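Local coordinates for sugar fermentation stimulation protein homolog (Pyrococcus furiosus, PDB 4DA2) that probably binds DNA and pairs an OB-fold domain with a PD-(D/E)xK nuclease-like domain that holds calcium ions, at residues L68-H73 with A77-R82; M144-P149 with P192-L197; H214-L217 with I221-R224. The protein carries 1 engineered substitution. All coordinates share one frame; numbering follows the deposited sequence.

Interaction 1 (L68-H73 with A77-R82); sequences LGFEDH and AIIDTR
Phe70 and Ala77 form an antiparallel hydrogen-bonded pair. Phe70 N gives to Ala77 O at 3.1 Å, and Ala77 N gives back to Phe70 O at 2.8 Å. The next rung, Gly69 with Ile78, is a non-hydrogen-bonded pair. Past it the strand of residues 75-78 has ended, yet Leu68 O still grips the chain. It accepts Asp80 N at 3.2 Å, from a donor lying 40° out of the carbonyl plane. It also takes a weak bond from Ile79 N.

Side chains pack beside the backbone ladder. Ile79 CD1 lies at the edge of the Phe70 ring, 4.0 Å from CE2, while Ile79 CG2 stands 4.1 Å from CD2 of the same ring. Ile79 CG1 sits between the backbone N and the carbonyl carbon (chi1 68°), which brings it 3.5 Å from Leu68 O. It also lies against Gly69 CA. An alanine in place of Ile79 would probably leave that edge of the Phe70 ring without its aliphatic neighbour and open a gap beside Gly69. Leu68 CD2 touches Asp80 CB at 4.1 Å. Asp72 OD2 passes 4.0 Å from Ala77 CB.

Residues around the contact help to position these groups. Phe46 meets the Phe70 ring, and Arg138 forms a salt bridge with Asp72 OD2. Leu68 and Gly69 form a classic beta bulge opposite Tyr54 of strand 52-57.

The hairpin of the OB-fold domain thus runs directly into helix 81-93. Asp80 is the N-cap of that helix, with OD2 accepting Leu83 N. One carbonyl therefore holds the turn on the strand side, and one carboxylate holds the first turn of the helix. The negative carboxylate probably also suits the positive end of the helix dipole.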
loop_
_atom_site.group_PDB
_atom_site.type_symbol
_atom_site.label_atom_id
_atom_site.label_comp_id
_atom_site.label_asym_id
_atom_site.label_seq_id
_atom_site.Cartn_x
_atom_site.Cartn_y
_atom_site.Cartn_z
ATOM N N LEU A 68 -10.596 4.680 -5.140
ATOM C CA LEU A 68 -9.188 4.879 -4.782
ATOM C C LEU A 68 -8.919 5.016 -3.302
ATOM O O LEU A 68 -7.827 4.677 -2.840
ATOM C CB LEU A 68 -8.592 6.101 -5.473
ATOM C CG LEU A 68 -8.614 6.115 -6.999
ATOM C CD1 LEU A 68 -8.124 7.462 -7.405
ATOM C CD2 LEU A 68 -7.745 4.977 -7.564
ATOM N N GLY A 69 -9.891 5.573 -2.590
ATOM C CA GLY A 69 -9.743 5.931 -1.207
ATOM C C GLY A 69 -10.973 6.502 -0.526
ATOM O O GLY A 69 -12.055 6.584 -1.110
ATOM N N PHE A 70 -10.777 6.927 0.721
ATOM C CA PHE A 70 -11.840 7.450 1.547
ATOM C C PHE A 70 -11.423 8.749 2.235
ATOM O O PHE A 70 -10.243 8.999 2.503
ATOM C CB PHE A 70 -12.232 6.425 2.617
ATOM C CG PHE A 70 -12.996 5.240 2.077
ATOM C CD1 PHE A 70 -14.387 5.228 2.142
ATOM C CD2 PHE A 70 -12.337 4.141 1.518
ATOM C CE1 PHE A 70 -15.122 4.147 1.647
ATOM C CE2 PHE A 70 -13.073 3.039 1.025
ATOM C CZ PHE A 70 -14.460 3.050 1.101
ATOM N N GLU A 71 -12.418 9.560 2.554
ATOM C CA GLU A 71 -12.171 10.790 3.278
ATOM C C GLU A 71 -11.635 10.384 4.627
ATOM O O GLU A 71 -12.141 9.446 5.259
ATOM C CB GLU A 71 -13.498 11.579 3.423
ATOM C CG GLU A 71 -13.372 12.942 4.138
ATOM C CD GLU A 71 -13.250 12.858 5.666
ATOM O OE1 GLU A 71 -13.690 11.842 6.259
ATOM O OE2 GLU A 71 -12.714 13.829 6.274
ATOM N N ASP A 72 -10.605 11.089 5.072
ATOM C CA ASP A 72 -9.976 10.752 6.340
ATOM C C ASP A 72 -9.334 12.029 6.830
ATOM O O ASP A 72 -8.400 12.544 6.204
ATOM C CB ASP A 72 -8.933 9.630 6.160
ATOM C CG ASP A 72 -8.410 9.087 7.472
ATOM O OD1 ASP A 72 -9.082 9.264 8.503
ATOM O OD2 ASP A 72 -7.340 8.439 7.474
ATOM N N HIS A 73 -9.902 12.568 7.912
ATOM C CA HIS A 73 -9.389 13.777 8.541
ATOM C C HIS A 73 -9.155 14.937 7.559
ATOM O O HIS A 73 -8.185 15.690 7.673
ATOM C CB HIS A 73 -8.155 13.437 9.393
ATOM C CG HIS A 73 -8.450 12.436 10.469
ATOM N ND1 HIS A 73 -9.536 12.554 11.315
ATOM C CD2 HIS A 73 -7.829 11.285 10.815
ATOM C CE1 HIS A 73 -9.562 11.526 12.143
ATOM N NE2 HIS A 73 -8.534 10.743 11.864
ATOM N N ALA A 77 -7.398 8.889 2.510
ATOM C CA ALA A 77 -6.598 7.668 2.729
ATOM C C ALA A 77 -6.643 6.873 1.418
ATOM O O ALA A 77 -7.714 6.666 0.858
ATOM C CB ALA A 77 -7.196 6.851 3.837
ATOM N N ILE A 78 -5.490 6.413 0.936
ATOM C CA ILE A 78 -5.460 5.695 -0.336
ATOM C C ILE A 78 -5.526 4.207 -0.018
ATOM O O ILE A 78 -4.556 3.619 0.512
ATOM C CB ILE A 78 -4.193 6.022 -1.168
ATOM C CG1 ILE A 78 -4.132 7.530 -1.494
ATOM C CG2 ILE A 78 -4.195 5.145 -2.436
ATOM C CD1 ILE A 78 -2.793 8.027 -2.114
ATOM N N ILE A 79 -6.638 3.595 -0.389
ATOM C CA ILE A 79 -6.779 2.132 -0.254
ATOM C C ILE A 79 -6.351 1.306 -1.450
ATOM O O ILE A 79 -6.082 0.105 -1.295
ATOM C CB ILE A 79 -8.221 1.735 0.146
ATOM C CG1 ILE A 79 -9.211 2.028 -0.978
ATOM C CG2 ILE A 79 -8.589 2.413 1.473
ATOM C CD1 ILE A 79 -10.330 0.975 -1.100
ATOM N N ASP A 80 -6.275 1.930 -2.634
ATOM C CA ASP A 80 -5.982 1.202 -3.870
ATOM C C ASP A 80 -4.500 0.834 -3.914
ATOM O O ASP A 80 -3.624 1.711 -3.911
ATOM C CB ASP A 80 -6.360 2.037 -5.104
ATOM C CG ASP A 80 -6.212 1.252 -6.418
ATOM O OD1 ASP A 80 -7.208 0.665 -6.888
ATOM O OD2 ASP A 80 -5.097 1.250 -6.988
ATOM N N THR A 81 -4.219 -0.461 -3.959
ATOM C CA THR A 81 -2.817 -0.916 -3.916
ATOM C C THR A 81 -2.043 -0.607 -5.202
ATOM O O THR A 81 -0.818 -0.438 -5.160
ATOM C CB THR A 81 -2.688 -2.406 -3.530
ATOM O OG1 THR A 81 -3.299 -3.217 -4.545
ATOM C CG2 THR A 81 -3.329 -2.666 -2.167
ATOM N N ARG A 82 -2.755 -0.521 -6.327
ATOM C CA ARG A 82 -2.160 -0.099 -7.586
ATOM C C ARG A 82 -1.667 1.348 -7.533
ATOM O O ARG A 82 -0.535 1.625 -7.982
ATOM C CB ARG A 82 -3.109 -0.274 -8.772
ATOM C CG ARG A 82 -3.379 -1.688 -9.182
ATOM C CD ARG A 82 -4.428 -1.690 -10.282
ATOM N NE ARG A 82 -4.693 -3.022 -10.816
ATOM C CZ ARG A 82 -5.788 -3.353 -11.495
ATOM N NH1 ARG A 82 -6.741 -2.451 -11.711
ATOM N NH2 ARG A 82 -5.937 -4.593 -11.950
#

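Interaction 2 (M144-P149 with P192-L197)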
loop_
_atom_site.group_PDB
_atom_site.type_symbol
_atom_site.label_atom_id
_atom_site.label_comp_id
_atom_site.label_asym_id
_atom_site.label_seq_id
_atom_site.Cartn_x
_atom_site.Cartn_y
_atom_site.Cartn_z
ATOM N N MET A 144 -0.896 0.563 10.401
ATOM C CA MET A 144 -0.686 -0.844 10.705
ATOM C C MET A 144 -1.005 -1.792 9.573
ATOM O O MET A 144 -1.807 -1.469 8.636
ATOM C CB MET A 144 -1.473 -1.234 11.958
ATOM C CG MET A 144 -1.137 -0.355 13.135
ATOM S SD MET A 144 -1.786 -1.116 14.637
ATOM C CE MET A 144 -3.566 -1.141 14.314
ATOM N N TYR A 145 -0.346 -2.956 9.636
ATOM C CA TYR A 145 -0.609 -4.057 8.720
ATOM C C TYR A 145 -0.498 -5.367 9.471
ATOM O O TYR A 145 0.380 -5.507 10.332
ATOM C CB TYR A 145 0.375 -4.002 7.543
ATOM C CG TYR A 145 0.466 -5.277 6.738
ATOM C CD1 TYR A 145 -0.285 -5.444 5.550
ATOM C CD2 TYR A 145 1.270 -6.330 7.167
ATOM C CE1 TYR A 145 -0.182 -6.623 4.799
ATOM C CE2 TYR A 145 1.377 -7.529 6.424
ATOM C CZ TYR A 145 0.659 -7.653 5.246
ATOM O OH TYR A 145 0.767 -8.823 4.543
ATOM N N PRO A 146 -1.360 -6.352 9.139
ATOM C CA PRO A 146 -2.471 -6.249 8.177
ATOM C C PRO A 146 -3.737 -6.035 8.995
ATOM O O PRO A 146 -3.643 -5.952 10.222
ATOM C CB PRO A 146 -2.483 -7.633 7.543
ATOM C CG PRO A 146 -2.106 -8.530 8.667
ATOM C CD PRO A 146 -1.119 -7.753 9.526
ATOM N N ASP A 147 -4.911 -5.977 8.365
ATOM C CA ASP A 147 -6.130 -5.851 9.180
ATOM C C ASP A 147 -6.882 -7.162 9.413
ATOM O O ASP A 147 -7.907 -7.195 10.096
ATOM C CB ASP A 147 -7.050 -4.718 8.693
ATOM C CG ASP A 147 -7.726 -5.028 7.379
ATOM O OD1 ASP A 147 -7.682 -6.199 6.941
ATOM O OD2 ASP A 147 -8.312 -4.089 6.793
ATOM N N CYS A 148 -6.344 -8.232 8.848
ATOM C CA CYS A 148 -6.872 -9.572 9.007
ATOM C C CYS A 148 -5.788 -10.503 8.471
ATOM O O CYS A 148 -4.850 -10.036 7.828
ATOM C CB CYS A 148 -8.176 -9.738 8.218
ATOM S SG CYS A 148 -7.987 -9.678 6.435
ATOM N N PRO A 149 -5.905 -11.815 8.736
ATOM C CA PRO A 149 -4.872 -12.759 8.305
ATOM C C PRO A 149 -4.639 -12.726 6.806
ATOM O O PRO A 149 -5.587 -12.598 6.033
ATOM C CB PRO A 149 -5.444 -14.104 8.743
ATOM C CG PRO A 149 -6.266 -13.753 9.934
ATOM C CD PRO A 149 -6.922 -12.479 9.568
ATOM N N PRO A 192 -1.146 -12.727 13.953
ATOM C CA PRO A 192 -0.039 -12.972 14.890
ATOM C C PRO A 192 1.150 -13.670 14.221
ATOM O O PRO A 192 2.278 -13.428 14.615
ATOM C CB PRO A 192 -0.670 -13.885 15.944
ATOM C CG PRO A 192 -2.119 -13.524 15.904
ATOM C CD PRO A 192 -2.414 -13.303 14.449
ATOM N N LYS A 193 0.902 -14.513 13.219
ATOM C CA LYS A 193 1.988 -15.186 12.472
ATOM C C LYS A 193 2.855 -14.149 11.716
ATOM O O LYS A 193 4.108 -14.242 11.698
ATOM C CB LYS A 193 1.424 -16.227 11.495
ATOM C CG LYS A 193 0.576 -17.332 12.162
ATOM C CD LYS A 193 0.049 -18.344 11.145
ATOM C CE LYS A 193 -0.807 -19.421 11.826
ATOM N NZ LYS A 193 -1.413 -20.330 10.819
ATOM N N ILE A 194 2.178 -13.165 11.125
ATOM C CA ILE A 194 2.866 -12.093 10.404
ATOM C C ILE A 194 3.695 -11.242 11.355
ATOM O O ILE A 194 4.842 -10.901 11.046
ATOM C CB ILE A 194 1.909 -11.212 9.564
ATOM C CG1 ILE A 194 1.553 -11.914 8.252
ATOM C CG2 ILE A 194 2.601 -9.856 9.208
ATOM C CD1 ILE A 194 0.582 -11.126 7.415
ATOM N N ALA A 195 3.136 -10.890 12.504
ATOM C CA ALA A 195 3.926 -10.127 13.490
ATOM C C ALA A 195 5.201 -10.906 13.901
ATOM O O ALA A 195 6.299 -10.333 13.955
ATOM C CB ALA A 195 3.085 -9.743 14.691
ATOM N N GLU A 196 5.057 -12.214 14.140
ATOM C CA GLU A 196 6.211 -13.077 14.467
ATOM C C GLU A 196 7.214 -13.147 13.308
ATOM O O GLU A 196 8.424 -13.032 13.525
ATOM C CB GLU A 196 5.744 -14.480 14.898
ATOM C CG GLU A 196 6.869 -15.483 15.189
ATOM C CD GLU A 196 7.679 -15.180 16.445
ATOM O OE1 GLU A 196 7.470 -14.132 17.101
ATOM O OE2 GLU A 196 8.546 -16.014 16.780
ATOM N N LEU A 197 6.705 -13.348 12.091
ATOM C CA LEU A 197 7.522 -13.399 10.881
ATOM C C LEU A 197 8.286 -12.083 10.620
ATOM O O LEU A 197 9.389 -12.118 10.135
ATOM C CB LEU A 197 6.661 -13.768 9.652
ATOM C CG LEU A 197 6.245 -15.250 9.468
ATOM C CD1 LEU A 197 5.229 -15.347 8.307
ATOM C CD2 LEU A 197 7.473 -16.130 9.226
#
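Tyr145 and Pro146 both press on one side chain of the opposing helix, Ile194. Its CD1 is the meeting point. It lies 3.7 Å from Tyr145 OH and 3.8 Å from CE2 of that ring. Ile194 CG2 reaches the same ring carbon, so both branches of the isoleucine touch the ring near CE2. The two side chains cross at about a right angle. Pro146 meets Ile194 tip to tip, its CG 3.9 Å from CD1. The peptide bond before Pro146 is cis, and the proline folds back on its neighbour: Pro146 CB stands 3.6 Å above the Tyr145 ring plane, over the ring centre. Tyr145, Pro146 and Ile194 make a compact, buried apolar cluster. The Ile194 chain is extended beyond CB (chi2 178°), which carries CD1 out to both partners.

The rest of the contact is loose. Pro149 and Pro192 lie at the exposed end, and the nearest approach of either side chain across the contact is 6.0 Å. Lys193 and Glu196 are exposed on the helix. Asp147 instead accepts the backbone N of Arg42 and of Leu43, tying this loop to the N-terminal OB domain.

The contact lies near the end of strand 142-145, where the chain passes into a loop and the start of helix 192-204 packs against it. Helix 151-165 adds Gln154 and Ile157 around Ile194. Lys133 and Phe184 on the paired strands border Tyr145, and the Phe174 ring meets it from strand 169-176.

Interaction 3 (H214-L217 with I221-R224); sequences HMEL and IIYR
His214 and Ile222 are cross-strand partners in the beta hairpin formed by strands 207-215 and 220-229, part of the large mixed sheet.

Backbone bonds set the register. His214 with Ile222 is an antiparallel hydrogen-bonded pair: Ile222 N gives to His214 O at 2.8 Å, in an almost straight bond (179°), and His214 N gives to Ile222 O. Met215 with Ile221 follows as a non-hydrogen-bonded pair. Ile221 CA also makes a CA-H...O contact to His214 O.

Apolar packing occurs on both faces. On the face with His214, Ile222 CB sits over one face of the imidazole in a CH-pi contact, 3.9 Å from the centroid and shifted toward the rim. The two side chains lie side by side and point the same way. Glu216 CG leans on Ile222 CG1 at 3.7 Å. On the other face, Met215 CG meets Ile221 CG1 at 4.1 Å, beside Ile76, Ile78 and Leu83.

Polar bonds pin the imidazole at both nitrogens. With chi1 at 68° the imidazole of His214 is turned over its own backbone, next to Ile222 and within reach of both polar partners. His214 NE2 gives to Glu216 OE2 at 2.7 Å, meeting the carboxylate from above its plane. With a carboxylate at NE2 and an arginine N-H at ND1, the proton probably sits on NE2. Glu216 OE2 at NE2 and Arg224 NH1 at ND1 both lie near the ring plane, so the ring's rotation is well fixed. Arg224 is held in turn by the Val181 carbonyl, which takes its NH2.

The chain of Arg224 bends at chi3 (-51°), and its guanidinium lies nearly coplanar with the imidazole: NH1 gives to His214 ND1 at 3.1 Å.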
loop_
_atom_site.group_PDB
_atom_site.type_symbol
_atom_site.label_atom_id
_atom_site.label_comp_id
_atom_site.label_asym_id
_atom_site.label_seq_id
_atom_site.Cartn_x
_atom_site.Cartn_y
_atom_site.Cartn_z
ATOM N N HIS A 214 -0.560 10.464 1.600
ATOM C CA HIS A 214 -1.993 10.730 1.511
ATOM C C HIS A 214 -2.266 11.415 0.178
ATOM O O HIS A 214 -1.335 11.776 -0.575
ATOM C CB HIS A 214 -2.506 11.557 2.714
ATOM C CG HIS A 214 -1.990 12.961 2.734
ATOM N ND1 HIS A 214 -0.858 13.331 3.432
ATOM C CD2 HIS A 214 -2.426 14.080 2.110
ATOM C CE1 HIS A 214 -0.620 14.618 3.245
ATOM N NE2 HIS A 214 -1.558 15.099 2.447
ATOM N N MET A 215 -3.553 11.578 -0.133
ATOM C CA MET A 215 -3.988 12.304 -1.294
ATOM C C MET A 215 -4.832 13.477 -0.796
ATOM O O MET A 215 -5.576 13.338 0.197
ATOM C CB MET A 215 -4.791 11.396 -2.212
ATOM C CG MET A 215 -5.237 12.081 -3.520
ATOM S SD MET A 215 -5.785 10.907 -4.819
ATOM C CE MET A 215 -7.124 10.040 -4.048
ATOM N N GLU A 216 -4.637 14.632 -1.421
ATOM C CA GLU A 216 -5.425 15.817 -1.124
ATOM C C GLU A 216 -6.681 15.753 -1.970
ATOM O O GLU A 216 -6.709 15.053 -2.972
ATOM C CB GLU A 216 -4.644 17.067 -1.495
ATOM C CG GLU A 216 -3.265 17.156 -0.828
ATOM C CD GLU A 216 -3.375 17.688 0.577
ATOM O OE1 GLU A 216 -4.402 18.339 0.855
ATOM O OE2 GLU A 216 -2.462 17.468 1.406
ATOM N N LEU A 217 -7.700 16.510 -1.577
ATOM C CA LEU A 217 -8.959 16.544 -2.324
ATOM C C LEU A 217 -8.761 16.998 -3.763
ATOM O O LEU A 217 -9.544 16.625 -4.640
ATOM C CB LEU A 217 -9.985 17.454 -1.632
ATOM C CG LEU A 217 -10.272 17.150 -0.157
ATOM C CD1 LEU A 217 -11.221 18.187 0.446
ATOM C CD2 LEU A 217 -10.819 15.747 0.014
ATOM N N ILE A 221 -0.956 13.708 -4.741
ATOM C CA ILE A 221 -0.493 12.659 -3.836
ATOM C C ILE A 221 0.773 13.161 -3.147
ATOM O O ILE A 221 1.727 13.610 -3.791
ATOM C CB ILE A 221 -0.284 11.305 -4.551
ATOM C CG1 ILE A 221 -1.646 10.704 -4.957
ATOM C CG2 ILE A 221 0.525 10.308 -3.659
ATOM C CD1 ILE A 221 -1.554 9.297 -5.506
ATOM N N ILE A 222 0.737 13.115 -1.826
ATOM C CA ILE A 222 1.754 13.756 -0.989
ATOM C C ILE A 222 2.578 12.698 -0.244
ATOM O O ILE A 222 2.035 11.824 0.441
ATOM C CB ILE A 222 1.092 14.754 0.028
ATOM C CG1 ILE A 222 0.218 15.801 -0.690
ATOM C CG2 ILE A 222 2.141 15.450 0.904
ATOM C CD1 ILE A 222 0.919 16.504 -1.851
ATOM N N TYR A 223 3.901 12.814 -0.337
ATOM C CA TYR A 223 4.780 11.912 0.375
ATOM C C TYR A 223 5.278 12.679 1.588
ATOM O O TYR A 223 5.943 13.701 1.429
ATOM C CB TYR A 223 5.942 11.484 -0.555
ATOM C CG TYR A 223 7.084 10.774 0.155
ATOM C CD1 TYR A 223 6.843 9.714 1.061
ATOM C CD2 TYR A 223 8.408 11.164 -0.060
ATOM C CE1 TYR A 223 7.890 9.071 1.713
ATOM C CE2 TYR A 223 9.469 10.511 0.595
ATOM C CZ TYR A 223 9.196 9.473 1.476
ATOM O OH TYR A 223 10.236 8.839 2.128
ATOM N N ARG A 224 4.925 12.205 2.789
ATOM C CA ARG A 224 5.238 12.901 4.028
ATOM C C ARG A 224 6.631 12.528 4.585
ATOM O O ARG A 224 7.147 13.219 5.457
ATOM C CB ARG A 224 4.138 12.698 5.080
ATOM C CG ARG A 224 2.746 13.301 4.708
ATOM C CD ARG A 224 1.830 13.366 5.957
ATOM N NE ARG A 224 1.782 12.084 6.659
ATOM C CZ ARG A 224 1.064 11.035 6.265
ATOM N NH1 ARG A 224 0.295 11.115 5.186
ATOM N NH2 ARG A 224 1.106 9.901 6.954
#

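Overall arrangement
Interactions 1 and 3 touch, with centres about 10 Å apart. Ile78 CD1 packs 3.8 Å from Ile221 CD1 and 3.9 Å from Met215 CB, so the OB-fold hairpin rests on the hairpin of the large sheet. Interaction 2 stands apart, its centre about 20 Å from that of interaction 1 and about 26 Å from that of interaction 3, on the other side of the chain's centre from the latter. It is still linked to interaction 3, since helix 192-204 leads into strand 207-215. A bound calcium ion lies about 8 Å from the Tyr145 side chain, and one about 11 Å from that of Asp80; the ions are held by Glu109, Asp118, Glu131 and Thr132.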